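Local coordinates for protein plantazolicin methyltransferase BamL (Bacillus amyloliquefaciens subsp. plantarum, PDB 5DLY) that probably methylates the N-terminal amine of desmethylplantazolicin with S-adenosylmethionine as methyl donor, and is held here with S-adenosyl-L-homocysteine and a monoazolic substrate analogue, at residues Q72-L77 with I84-I89; L131-F136 with A188-E193; R41-E46 with S216-F221; E168-A173 with E177-L182. One frame throughout, in Å; residues are numbered along the deposited sequence.

How the contacts relate
Contact 1 is a buried seam of apolar side chains in the Rossmann-like core, pinning helix 72-80 on the strand that follows it. Contact 3, also apolar but smaller, ties the long helix 23-56 to the loop after edge strand 209-214; it touches contact 1 through the hydrogen bond between Tyr-76 OH and Glu-46 OE2, so helix 23-56 is shared, meeting helix 72-80 with one part and the loop with another. Contacts 2 and 4 both reach the substrate analogue. Contact 2, buried near the middle of the chain, mixes slim backbone packing with polar grips on ligand nitrogens, whereas contact 4, farther out and partly buried, is a turn-back of the chain onto helix 176-187, with leucine and alanine packing and a buried glutamate bonded to Arg-35.

Contact 1: residues Q72-L77 with I84-I89; sequences QVIQYL and IELTGI
Leu-86 of strand 85-90 sends its two methyls to different places on helix 72-80: CD1 meets Ile-74 and CD2 meets Leu-77. The CD1 branch lies 4.0 Å from Ile-74 CG2 and also approaches the helix backbone, with Leu-86 CD1 3.8 Å from Ile-74 O, so the leucine packs against the helix surface itself. The CD2 branch of Leu-86 sits 3.8 Å from Leu-77 CB and equally near Leu-77 CD1, one helical turn on. Ile-74 and Leu-86 run past each other in opposite directions, which carries the Ile-74 tip beyond the leucine to the strand backbone. With CG1 beside the backbone N (chi1 -77°) and the chain extended beyond it (chi2 166°), Ile-74 CD1 reaches 3.5 Å from Gly-88 N and 3.6 Å from Thr-87 O. Gly-88, lacking a side chain, lets this methyl lie directly on the strand. Ala-106 and Phe-108 also touch Ile-74, and Val-63 of the neighbouring strand touches Leu-77. The helix and strand segments run nearly antiparallel, at 172°, with axes 9.1 Å apart. Such packing belongs to the right-handed beta-alpha-beta crossover of strand 62-66, helix 72-80 and strand 85-90, in the Rossmann-like fold of S-adenosylmethionine-dependent methyltransferases, where strand 85-90 ends in Asp-90, which binds S-adenosyl-L-homocysteine.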
# COMPACT_ATOMS: atom_id res chain seq x y z
N GLN A 72 10.84 -6.15 1.34
CA GLN A 72 10.14 -7.43 1.38
C GLN A 72 9.19 -7.62 0.19
O GLN A 72 9.13 -8.70 -0.40
CB GLN A 72 9.35 -7.58 2.69
CG GLN A 72 10.20 -7.61 3.95
CD GLN A 72 10.37 -6.25 4.62
OE1 GLN A 72 10.47 -5.22 3.96
NE2 GLN A 72 10.42 -6.26 5.95
N VAL A 73 8.45 -6.57 -0.17
CA VAL A 73 7.53 -6.66 -1.31
C VAL A 73 8.30 -6.87 -2.61
O VAL A 73 7.91 -7.69 -3.44
CB VAL A 73 6.60 -5.42 -1.39
CG1 VAL A 73 5.93 -5.32 -2.75
CG2 VAL A 73 5.56 -5.49 -0.29
N ILE A 74 9.39 -6.15 -2.77
CA ILE A 74 10.22 -6.30 -3.96
C ILE A 74 10.87 -7.69 -3.99
O ILE A 74 10.96 -8.31 -5.05
CB ILE A 74 11.21 -5.12 -4.07
CG1 ILE A 74 10.44 -3.90 -4.60
CG2 ILE A 74 12.39 -5.47 -4.97
CD1 ILE A 74 11.16 -2.58 -4.46
N GLN A 75 11.28 -8.19 -2.83
CA GLN A 75 11.78 -9.57 -2.76
C GLN A 75 10.74 -10.59 -3.26
O GLN A 75 11.07 -11.48 -4.05
CB GLN A 75 12.26 -9.91 -1.36
CG GLN A 75 12.80 -11.33 -1.25
CD GLN A 75 14.12 -11.39 -0.53
OE1 GLN A 75 14.19 -11.19 0.68
NE2 GLN A 75 15.18 -11.67 -1.27
N TYR A 76 9.50 -10.44 -2.79
CA TYR A 76 8.40 -11.30 -3.21
C TYR A 76 8.23 -11.27 -4.72
O TYR A 76 8.10 -12.33 -5.35
CB TYR A 76 7.09 -10.86 -2.53
CG TYR A 76 5.90 -11.75 -2.82
CD1 TYR A 76 5.09 -11.53 -3.94
CD2 TYR A 76 5.58 -12.80 -1.97
CE1 TYR A 76 4.00 -12.34 -4.20
CE2 TYR A 76 4.49 -13.62 -2.23
CZ TYR A 76 3.70 -13.39 -3.34
OH TYR A 76 2.62 -14.20 -3.58
N LEU A 77 8.23 -10.07 -5.30
CA LEU A 77 8.06 -9.90 -6.74
C LEU A 77 9.22 -10.50 -7.52
O LEU A 77 9.01 -11.10 -8.58
CB LEU A 77 7.87 -8.42 -7.09
CG LEU A 77 6.51 -7.85 -6.69
CD1 LEU A 77 6.53 -6.33 -6.70
CD2 LEU A 77 5.42 -8.39 -7.60
N ILE A 84 10.74 -8.19 -14.60
CA ILE A 84 9.95 -7.05 -14.17
C ILE A 84 10.93 -5.99 -13.69
O ILE A 84 11.91 -6.31 -13.00
CB ILE A 84 8.95 -7.45 -13.05
CG1 ILE A 84 8.04 -6.28 -12.66
CG2 ILE A 84 9.68 -8.00 -11.83
CD1 ILE A 84 6.63 -6.41 -13.21
N GLU A 85 10.70 -4.74 -14.08
CA GLU A 85 11.50 -3.64 -13.58
C GLU A 85 10.96 -3.24 -12.23
O GLU A 85 9.82 -2.77 -12.13
CB GLU A 85 11.46 -2.44 -14.54
CG GLU A 85 12.13 -2.69 -15.88
CD GLU A 85 12.13 -1.47 -16.78
OE1 GLU A 85 11.23 -0.60 -16.66
OE2 GLU A 85 13.05 -1.37 -17.63
N LEU A 86 11.76 -3.44 -11.19
CA LEU A 86 11.35 -3.18 -9.81
C LEU A 86 12.03 -1.96 -9.24
O LEU A 86 13.26 -1.83 -9.28
CB LEU A 86 11.66 -4.40 -8.93
CG LEU A 86 10.93 -5.69 -9.33
CD1 LEU A 86 11.49 -6.88 -8.58
CD2 LEU A 86 9.43 -5.55 -9.10
N THR A 87 11.23 -1.08 -8.65
CA THR A 87 11.75 0.13 -8.01
C THR A 87 11.08 0.32 -6.66
O THR A 87 9.88 0.11 -6.54
CB THR A 87 11.53 1.37 -8.90
OG1 THR A 87 12.04 1.11 -10.22
CG2 THR A 87 12.23 2.58 -8.32
N GLY A 88 11.86 0.68 -5.64
CA GLY A 88 11.31 0.97 -4.32
C GLY A 88 11.86 2.27 -3.78
O GLY A 88 13.01 2.63 -4.03
N ILE A 89 11.01 3.01 -3.07
CA ILE A 89 11.42 4.29 -2.47
C ILE A 89 10.95 4.35 -1.02
O ILE A 89 9.83 3.96 -0.69
CB ILE A 89 10.92 5.52 -3.28
CG1 ILE A 89 11.47 6.83 -2.68
CG2 ILE A 89 9.40 5.53 -3.37
CD1 ILE A 89 11.34 8.02 -3.62

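Contact 2: residues L131-F136 with A188-E193; sequences LCFGLF and ASLTME. With 5D7 (prop-2-en-1-yl 2-[(1S)-1-amino-4-carbamimidamidobutyl]-1,3-thiazole-4-carboxylate), chain B; SAH (S-adenosyl-L-homocysteine), chain C.
Part of the wall of the pocket where S-adenosyl-L-homocysteine and the substrate analogue meet is formed by the loop after strand 124-130 and the turn leading into helix 192-203. Across it, Gly-134 lies against Ala-188, with Ala-188 CB 3.6 Å from Gly-134 O, a buried carbonyl that finds no polar partner. On the ligand side, Gly-134 CA comes 3.5 Å from the guanidinium nitrogen NH2 of 5D7. 5D7 NH2 donates to Ser-189 OG at 3.0 Å. Ser-189 OG is itself hydrogen-bonded to Gln-185 O, which also accepts from the ligand, and Asp-160 OD2 takes both Gly-134 N and 5D7, probably balancing the guanidinium charge. At the other end of the analogue's arginine-like side chain, its alpha-amine N donates to Leu-131 O at 3.0 Å. Leu-135 touches both ligands: its CG lies 3.7 Å from 5D7 CD, while its CD1 is 3.5 Å from C5' of SAH. The Phe-136 ring presents its edge to the adenine, N7 of SAH lying in the ring plane. Farther from the ligands, Leu-190 CD1 comes to the edge of the Phe-133 ring, 3.8 Å from Phe-133 CE2. Phe-133 carries CG opposite the backbone N (chi1 -164°), which turns the ring to this methyl. Phe-133 also packs on Ile-158 of strand 154-160 and Val-143 of helix 139-148, while helix 10-21 places Ala-16 against both Leu-135 and Ala-188.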
# COMPACT_ATOMS: atom_id res chain seq x y z
N LEU A 131 0.14 -0.12 3.21
CA LEU A 131 0.19 0.13 4.65
C LEU A 131 1.09 1.32 5.05
O LEU A 131 1.83 1.26 6.05
CB LEU A 131 0.52 -1.17 5.42
CG LEU A 131 -0.37 -2.39 5.12
CD1 LEU A 131 0.08 -3.62 5.90
CD2 LEU A 131 -1.84 -2.09 5.39
N CYS A 132 1.03 2.40 4.28
CA CYS A 132 1.85 3.58 4.61
C CYS A 132 1.27 4.95 4.24
O CYS A 132 1.86 5.97 4.58
CB CYS A 132 3.26 3.47 4.02
SG CYS A 132 3.34 3.40 2.22
N PHE A 133 0.13 4.97 3.56
CA PHE A 133 -0.47 6.23 3.06
C PHE A 133 -0.64 7.28 4.16
O PHE A 133 -0.27 8.45 3.97
CB PHE A 133 -1.80 5.93 2.39
CG PHE A 133 -2.33 7.03 1.51
CD1 PHE A 133 -1.58 7.55 0.47
CD2 PHE A 133 -3.61 7.53 1.72
CE1 PHE A 133 -2.08 8.56 -0.34
CE2 PHE A 133 -4.13 8.53 0.91
CZ PHE A 133 -3.36 9.04 -0.13
N GLY A 134 -1.15 6.86 5.31
CA GLY A 134 -1.36 7.76 6.45
C GLY A 134 -0.11 8.33 7.11
O GLY A 134 -0.21 9.14 8.02
N LEU A 135 1.07 7.91 6.66
CA LEU A 135 2.34 8.45 7.17
C LEU A 135 2.81 9.67 6.41
O LEU A 135 3.65 10.41 6.92
CB LEU A 135 3.45 7.39 7.13
CG LEU A 135 3.20 6.10 7.92
CD1 LEU A 135 4.31 5.11 7.65
CD2 LEU A 135 3.15 6.46 9.40
N PHE A 136 2.28 9.89 5.21
CA PHE A 136 2.79 10.96 4.35
C PHE A 136 2.32 12.32 4.83
O PHE A 136 1.14 12.50 5.09
CB PHE A 136 2.34 10.75 2.90
CG PHE A 136 2.73 9.42 2.30
CD1 PHE A 136 3.84 8.73 2.76
CD2 PHE A 136 2.00 8.90 1.25
CE1 PHE A 136 4.20 7.50 2.20
CE2 PHE A 136 2.35 7.68 0.67
CZ PHE A 136 3.45 6.99 1.15
N ALA A 188 -3.78 8.78 12.67
CA ALA A 188 -3.27 9.41 11.45
C ALA A 188 -4.02 8.96 10.20
O ALA A 188 -3.85 9.54 9.13
CB ALA A 188 -1.79 9.12 11.29
N SER A 189 -4.85 7.93 10.33
CA SER A 189 -5.48 7.30 9.16
C SER A 189 -6.70 8.07 8.66
O SER A 189 -7.27 8.89 9.38
CB SER A 189 -5.90 5.87 9.49
OG SER A 189 -4.80 5.15 10.02
N LEU A 190 -7.08 7.80 7.41
CA LEU A 190 -8.32 8.34 6.86
C LEU A 190 -9.46 7.38 7.16
O LEU A 190 -9.24 6.20 7.46
CB LEU A 190 -8.20 8.52 5.35
CG LEU A 190 -7.12 9.51 4.87
CD1 LEU A 190 -6.95 9.41 3.36
CD2 LEU A 190 -7.38 10.94 5.30
N THR A 191 -10.68 7.89 7.07
CA THR A 191 -11.86 7.05 7.06
C THR A 191 -12.19 6.69 5.61
O THR A 191 -11.68 7.31 4.68
CB THR A 191 -13.09 7.77 7.65
OG1 THR A 191 -13.36 8.95 6.88
CG2 THR A 191 -12.86 8.14 9.10
N MET A 192 -13.04 5.69 5.43
CA MET A 192 -13.53 5.33 4.11
C MET A 192 -14.08 6.53 3.35
O MET A 192 -13.75 6.75 2.18
CB MET A 192 -14.60 4.24 4.24
CG MET A 192 -15.25 3.87 2.93
SD MET A 192 -13.99 3.49 1.70
CE MET A 192 -13.40 1.92 2.31
N GLU A 193 -14.93 7.31 4.03
CA GLU A 193 -15.52 8.52 3.46
C GLU A 193 -14.46 9.50 2.96
O GLU A 193 -14.55 10.00 1.83
CB GLU A 193 -16.41 9.17 4.53
CG GLU A 193 -17.04 10.49 4.12
CD GLU A 193 -17.78 11.14 5.27
OE1 GLU A 193 -17.14 11.80 6.12
OE2 GLU A 193 -19.02 10.97 5.33
O9 5D7 B . -1.87 -3.23 8.73
C6 5D7 B . -1.77 -2.96 9.91
O7 5D7 B . -2.63 -3.58 10.89
C8 5D7 B . -3.71 -4.44 10.51
C2 5D7 B . -0.76 -2.00 10.41
N3 5D7 B . 0.24 -1.52 9.61
C4 5D7 B . 1.09 -0.67 10.20
S5 5D7 B . 0.62 -0.48 11.86
C1 5D7 B . -0.73 -1.54 11.73
CA 5D7 B . 2.27 0.04 9.66
N 5D7 B . 2.55 -0.51 8.34
CB 5D7 B . 2.05 1.55 9.59
CG 5D7 B . 0.69 2.01 9.06
CD 5D7 B . 0.84 3.35 8.36
NE 5D7 B . -0.47 3.85 7.99
CZ 5D7 B . -1.32 4.58 8.71
NH2 5D7 B . -2.43 4.92 8.22
NH1 5D7 B . -1.01 4.96 9.89
C3 5D7 B . -4.44 -4.86 11.76
C5 5D7 B . -4.99 -6.05 11.86
N SAH C . 5.03 -0.76 2.29
CA SAH C . 5.51 -1.34 3.59
CB SAH C . 5.26 -0.34 4.71
CG SAH C . 6.46 -0.30 5.67
SD SAH C . 6.12 0.65 7.13
C SAH C . 4.78 -2.61 3.88
O SAH C . 4.06 -3.15 3.05
OXT SAH C . 4.86 -3.16 4.98
C5' SAH C . 5.94 2.29 6.49
C4' SAH C . 7.12 2.74 5.65
O4' SAH C . 6.80 3.98 5.00
C3' SAH C . 8.37 3.03 6.48
O3' SAH C . 9.47 2.23 6.01
C2' SAH C . 8.61 4.52 6.32
O2' SAH C . 9.98 4.92 6.33
C1' SAH C . 7.97 4.78 4.97
N9 SAH C . 7.62 6.19 4.69
C8 SAH C . 6.95 7.03 5.50
N7 SAH C . 6.80 8.24 4.92
C5 SAH C . 7.38 8.17 3.71
C6 SAH C . 7.57 9.11 2.59
N6 SAH C . 7.09 10.36 2.69
N1 SAH C . 8.23 8.66 1.49
C2 SAH C . 8.70 7.40 1.42
N3 SAH C . 8.56 6.47 2.41
C4 SAH C . 7.92 6.82 3.56

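Contact 3: residues R41-E46 with S216-F221; sequences RSISIE and SFIGGF
Ile-43, on the face of helix 23-56 turned to the loop 216-221, overlaps the outer part of the Phe-217 ring and the tip of Ile-218. A single methyl does the work on the helix side: Ile-43 CG2 lies 4.2 Å from Phe-217 CE2, approaching the ring obliquely, and 4.5 Å from Ile-218 CD1. Phe-217 swings its ring out toward the helix, with CG anti to the backbone N (chi1 -167°). Behind these side chains the loop folds into a type I' turn from Ile-218 to Phe-221, closed by a bond from Phe-221 N to Ile-218 O of 3.1 Å. Gly-219 and Gly-220 occupy its two central places with positive phi, a backbone shape that suits glycine. The turn is anchored by Gly-219 O, which accepts from Trp-261 NE1, and by Gly-220 O, which accepts from His-212 NE2, and Phe-221 stacks with the rings of the same two residues, fixing the loop to the sheet. Leu-241 of helix 235-241 touches both Ile-43 and Phe-217. The interface is therefore purely apolar, with loose van der Waals distances and little buried area; what it contributes is modest, nondirectional hydrophobic packing, while polar bonds set the form of the loop.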
# COMPACT_ATOMS: atom_id res chain seq x y z
N ARG A 41 0.76 -9.18 3.04
CA ARG A 41 1.63 -8.70 1.96
C ARG A 41 1.41 -9.47 0.65
O ARG A 41 1.13 -8.87 -0.39
CB ARG A 41 3.10 -8.79 2.40
CG ARG A 41 3.97 -7.66 1.90
CD ARG A 41 5.01 -7.28 2.95
NE ARG A 41 5.79 -8.42 3.41
CZ ARG A 41 6.43 -8.50 4.57
NH1 ARG A 41 6.41 -7.50 5.45
NH2 ARG A 41 7.11 -9.60 4.87
N SER A 42 1.50 -10.80 0.70
CA SER A 42 1.33 -11.61 -0.51
C SER A 42 -0.09 -11.51 -1.05
O SER A 42 -0.29 -11.57 -2.26
CB SER A 42 1.70 -13.08 -0.29
OG SER A 42 0.84 -13.70 0.65
N ILE A 43 -1.07 -11.39 -0.16
CA ILE A 43 -2.46 -11.22 -0.62
C ILE A 43 -2.65 -9.90 -1.37
O ILE A 43 -3.24 -9.89 -2.46
CB ILE A 43 -3.45 -11.40 0.54
CG1 ILE A 43 -3.39 -12.85 1.00
CG2 ILE A 43 -4.87 -11.01 0.12
CD1 ILE A 43 -4.01 -13.07 2.36
N SER A 44 -2.13 -8.81 -0.83
CA SER A 44 -2.21 -7.53 -1.52
C SER A 44 -1.48 -7.53 -2.85
O SER A 44 -1.99 -6.99 -3.83
CB SER A 44 -1.68 -6.42 -0.62
OG SER A 44 -2.50 -6.30 0.52
N ILE A 45 -0.29 -8.14 -2.89
CA ILE A 45 0.49 -8.23 -4.13
C ILE A 45 -0.25 -9.06 -5.19
O ILE A 45 -0.41 -8.63 -6.33
CB ILE A 45 1.91 -8.80 -3.89
CG1 ILE A 45 2.73 -7.87 -2.99
CG2 ILE A 45 2.60 -9.07 -5.23
CD1 ILE A 45 3.97 -8.52 -2.39
N GLU A 46 -0.72 -10.24 -4.80
CA GLU A 46 -1.42 -11.09 -5.76
C GLU A 46 -2.74 -10.47 -6.22
O GLU A 46 -3.21 -10.75 -7.33
CB GLU A 46 -1.63 -12.51 -5.22
CG GLU A 46 -0.34 -13.30 -4.98
CD GLU A 46 0.53 -13.50 -6.22
OE1 GLU A 46 0.04 -13.35 -7.36
OE2 GLU A 46 1.73 -13.81 -6.06
N SER A 216 -13.91 -4.30 1.58
CA SER A 216 -13.91 -5.76 1.42
C SER A 216 -12.49 -6.30 1.31
O SER A 216 -11.61 -5.65 0.76
CB SER A 216 -14.72 -6.15 0.18
OG SER A 216 -16.08 -5.80 0.36
N PHE A 217 -12.30 -7.52 1.82
CA PHE A 217 -10.97 -8.11 1.99
C PHE A 217 -10.15 -8.22 0.70
O PHE A 217 -8.94 -7.97 0.72
CB PHE A 217 -11.12 -9.49 2.64
CG PHE A 217 -9.84 -10.08 3.15
CD1 PHE A 217 -9.30 -9.68 4.37
CD2 PHE A 217 -9.18 -11.05 2.42
CE1 PHE A 217 -8.13 -10.25 4.84
CE2 PHE A 217 -8.00 -11.62 2.88
CZ PHE A 217 -7.47 -11.22 4.09
N ILE A 218 -10.80 -8.57 -0.40
CA ILE A 218 -10.10 -8.74 -1.66
C ILE A 218 -10.21 -7.47 -2.50
O ILE A 218 -11.18 -7.27 -3.22
CB ILE A 218 -10.59 -9.97 -2.45
CG1 ILE A 218 -10.49 -11.24 -1.59
CG2 ILE A 218 -9.83 -10.10 -3.77
CD1 ILE A 218 -9.08 -11.67 -1.24
N GLY A 219 -9.21 -6.59 -2.35
CA GLY A 219 -9.12 -5.36 -3.14
C GLY A 219 -10.26 -4.38 -2.95
O GLY A 219 -10.41 -3.47 -3.76
N GLY A 220 -11.05 -4.57 -1.90
CA GLY A 220 -12.21 -3.71 -1.64
C GLY A 220 -13.36 -3.94 -2.62
O GLY A 220 -14.26 -3.10 -2.72
N PHE A 221 -13.31 -5.05 -3.34
CA PHE A 221 -14.38 -5.42 -4.27
C PHE A 221 -15.35 -6.35 -3.57
O PHE A 221 -14.95 -7.35 -2.98
CB PHE A 221 -13.81 -6.08 -5.53
CG PHE A 221 -12.90 -5.18 -6.32
CD1 PHE A 221 -13.40 -4.06 -6.97
CD2 PHE A 221 -11.54 -5.47 -6.42
CE1 PHE A 221 -12.55 -3.23 -7.69
CE2 PHE A 221 -10.69 -4.64 -7.14
CZ PHE A 221 -11.20 -3.52 -7.78

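Contact 4: residues E168-A173 with E177-L182; sequences EGLNTA and EEEAYL. With 5D7 (prop-2-en-1-yl 2-[(1S)-1-amino-4-carbamimidamidobutyl]-1,3-thiazole-4-carboxylate), chain B.
A backbone carbonyl pressed on a methyl is the oddest meeting here: Leu-182 CD1 lies only 3.3 Å from Gly-169 O of helix 166-169. The chain doubles back onto helix 176-187, so the two segments face each other. Leu-182, Ala-173 and Leu-170 share the inner side. Leu-182 CD1 also meets Ala-173 CB at 4.0 Å, while Leu-182 CB touches CD2 of Leu-170, the two leucines passing in opposite directions. Leu-170 CD2 rests as well on the helix backbone, 3.8 Å from Glu-179 O. Ala-173 CB nestles on the helix surface, 3.7 Å from Glu-179 N. Glu-178 runs extended beyond CG alongside Ala-173, bringing Glu-178 OE1 3.6 Å from Ala-173 CA; this oxygen accepts from Gln-174 N and forms a salt bridge with Arg-35. Thr-172 OG1 is hydrogen-bonded to Tyr-32 OH. On the face toward the cleft, Leu-182 CD2 lies 3.8 Å from C1 of the thiazole of 5D7, and Tyr-181 OH, hydrogen-bonded to Asp-33 OD1, comes 3.0 Å from S5, the sulfur of 5D7. Apolar groups thus fill the space between the segments while glutamate and arginine tie them to helix 23-56, and the contact forms one wall of the pocket, offering the thiazole both a leucine methyl and the tyrosine hydroxyl.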
# COMPACT_ATOMS: atom_id res chain seq x y z
N GLU A 168 -10.97 -1.99 17.36
CA GLU A 168 -10.68 -3.38 17.02
C GLU A 168 -9.20 -3.56 16.72
O GLU A 168 -8.62 -4.62 16.97
CB GLU A 168 -11.49 -3.81 15.80
CG GLU A 168 -12.89 -3.21 15.71
CD GLU A 168 -13.37 -3.07 14.28
OE1 GLU A 168 -13.87 -1.98 13.92
OE2 GLU A 168 -13.24 -4.05 13.50
N GLY A 169 -8.58 -2.51 16.17
CA GLY A 169 -7.18 -2.53 15.79
C GLY A 169 -6.23 -2.71 16.97
O GLY A 169 -5.13 -3.21 16.80
N LEU A 170 -6.67 -2.32 18.16
CA LEU A 170 -5.84 -2.43 19.35
C LEU A 170 -5.72 -3.86 19.90
O LEU A 170 -4.82 -4.14 20.71
CB LEU A 170 -6.33 -1.49 20.46
CG LEU A 170 -6.16 0.02 20.23
CD1 LEU A 170 -6.79 0.82 21.37
CD2 LEU A 170 -4.70 0.40 20.05
N ASN A 171 -6.59 -4.76 19.44
CA ASN A 171 -6.65 -6.14 19.94
C ASN A 171 -5.35 -6.93 19.77
O ASN A 171 -5.06 -7.83 20.55
CB ASN A 171 -7.79 -6.92 19.27
CG ASN A 171 -9.17 -6.39 19.65
OD1 ASN A 171 -9.35 -5.70 20.65
ND2 ASN A 171 -10.17 -6.74 18.83
N THR A 172 -4.58 -6.59 18.74
CA THR A 172 -3.35 -7.32 18.42
C THR A 172 -2.09 -6.75 19.08
O THR A 172 -1.01 -7.32 18.94
CB THR A 172 -3.14 -7.40 16.90
OG1 THR A 172 -3.36 -6.10 16.33
CG2 THR A 172 -4.11 -8.40 16.29
N ALA A 173 -2.23 -5.64 19.79
CA ALA A 173 -1.12 -5.09 20.56
C ALA A 173 -0.82 -6.03 21.72
O ALA A 173 -1.73 -6.56 22.35
CB ALA A 173 -1.46 -3.70 21.07
N GLU A 177 3.82 -0.32 24.53
CA GLU A 177 4.48 0.35 23.40
C GLU A 177 3.72 0.09 22.08
O GLU A 177 3.46 1.03 21.32
CB GLU A 177 5.95 -0.05 23.28
CG GLU A 177 6.83 0.41 24.43
CD GLU A 177 6.86 -0.55 25.61
OE1 GLU A 177 6.19 -1.60 25.58
OE2 GLU A 177 7.58 -0.25 26.59
N GLU A 178 3.36 -1.16 21.83
CA GLU A 178 2.54 -1.50 20.65
C GLU A 178 1.17 -0.82 20.67
O GLU A 178 0.66 -0.37 19.63
CB GLU A 178 2.38 -3.01 20.49
CG GLU A 178 3.65 -3.69 20.01
CD GLU A 178 3.50 -5.19 19.78
OE1 GLU A 178 2.40 -5.75 19.96
OE2 GLU A 178 4.51 -5.82 19.42
N GLU A 179 0.56 -0.73 21.85
CA GLU A 179 -0.71 -0.02 22.00
C GLU A 179 -0.57 1.46 21.61
O GLU A 179 -1.38 1.99 20.86
CB GLU A 179 -1.24 -0.16 23.43
CG GLU A 179 -2.52 0.63 23.69
CD GLU A 179 -2.99 0.50 25.13
OE1 GLU A 179 -2.34 1.09 26.02
OE2 GLU A 179 -4.01 -0.16 25.36
N ALA A 180 0.48 2.11 22.12
CA ALA A 180 0.78 3.51 21.80
C ALA A 180 1.04 3.69 20.31
O ALA A 180 0.52 4.63 19.69
CB ALA A 180 1.98 3.99 22.61
N TYR A 181 1.82 2.78 19.74
CA TYR A 181 2.09 2.73 18.31
C TYR A 181 0.80 2.68 17.49
O TYR A 181 0.58 3.52 16.63
CB TYR A 181 2.98 1.52 18.02
CG TYR A 181 3.11 1.13 16.57
CD1 TYR A 181 3.65 2.03 15.64
CD2 TYR A 181 2.73 -0.13 16.14
CE1 TYR A 181 3.79 1.67 14.30
CE2 TYR A 181 2.85 -0.50 14.80
CZ TYR A 181 3.38 0.41 13.90
OH TYR A 181 3.52 0.05 12.57
N LEU A 182 -0.06 1.71 17.80
CA LEU A 182 -1.29 1.53 17.03
C LEU A 182 -2.25 2.72 17.16
O LEU A 182 -2.87 3.12 16.18
CB LEU A 182 -1.99 0.22 17.39
CG LEU A 182 -1.26 -1.06 16.96
CD1 LEU A 182 -2.06 -2.28 17.41
CD2 LEU A 182 -0.99 -1.11 15.46
O9 5D7 B . -1.87 -3.23 8.73
C6 5D7 B . -1.77 -2.96 9.91
O7 5D7 B . -2.63 -3.58 10.89
C8 5D7 B . -3.71 -4.44 10.51
C2 5D7 B . -0.76 -2.00 10.41
N3 5D7 B . 0.24 -1.52 9.61
C4 5D7 B . 1.09 -0.67 10.20
S5 5D7 B . 0.62 -0.48 11.86
C1 5D7 B . -0.73 -1.54 11.73
CA 5D7 B . 2.27 0.04 9.66
N 5D7 B . 2.55 -0.51 8.34
CB 5D7 B . 2.05 1.55 9.59
CG 5D7 B . 0.69 2.01 9.06
CD 5D7 B . 0.84 3.35 8.36
NE 5D7 B . -0.47 3.85 7.99
CZ 5D7 B . -1.32 4.58 8.71
NH2 5D7 B . -2.43 4.92 8.22
NH1 5D7 B . -1.01 4.96 9.89
C3 5D7 B . -4.44 -4.86 11.76
C5 5D7 B . -4.99 -6.05 11.86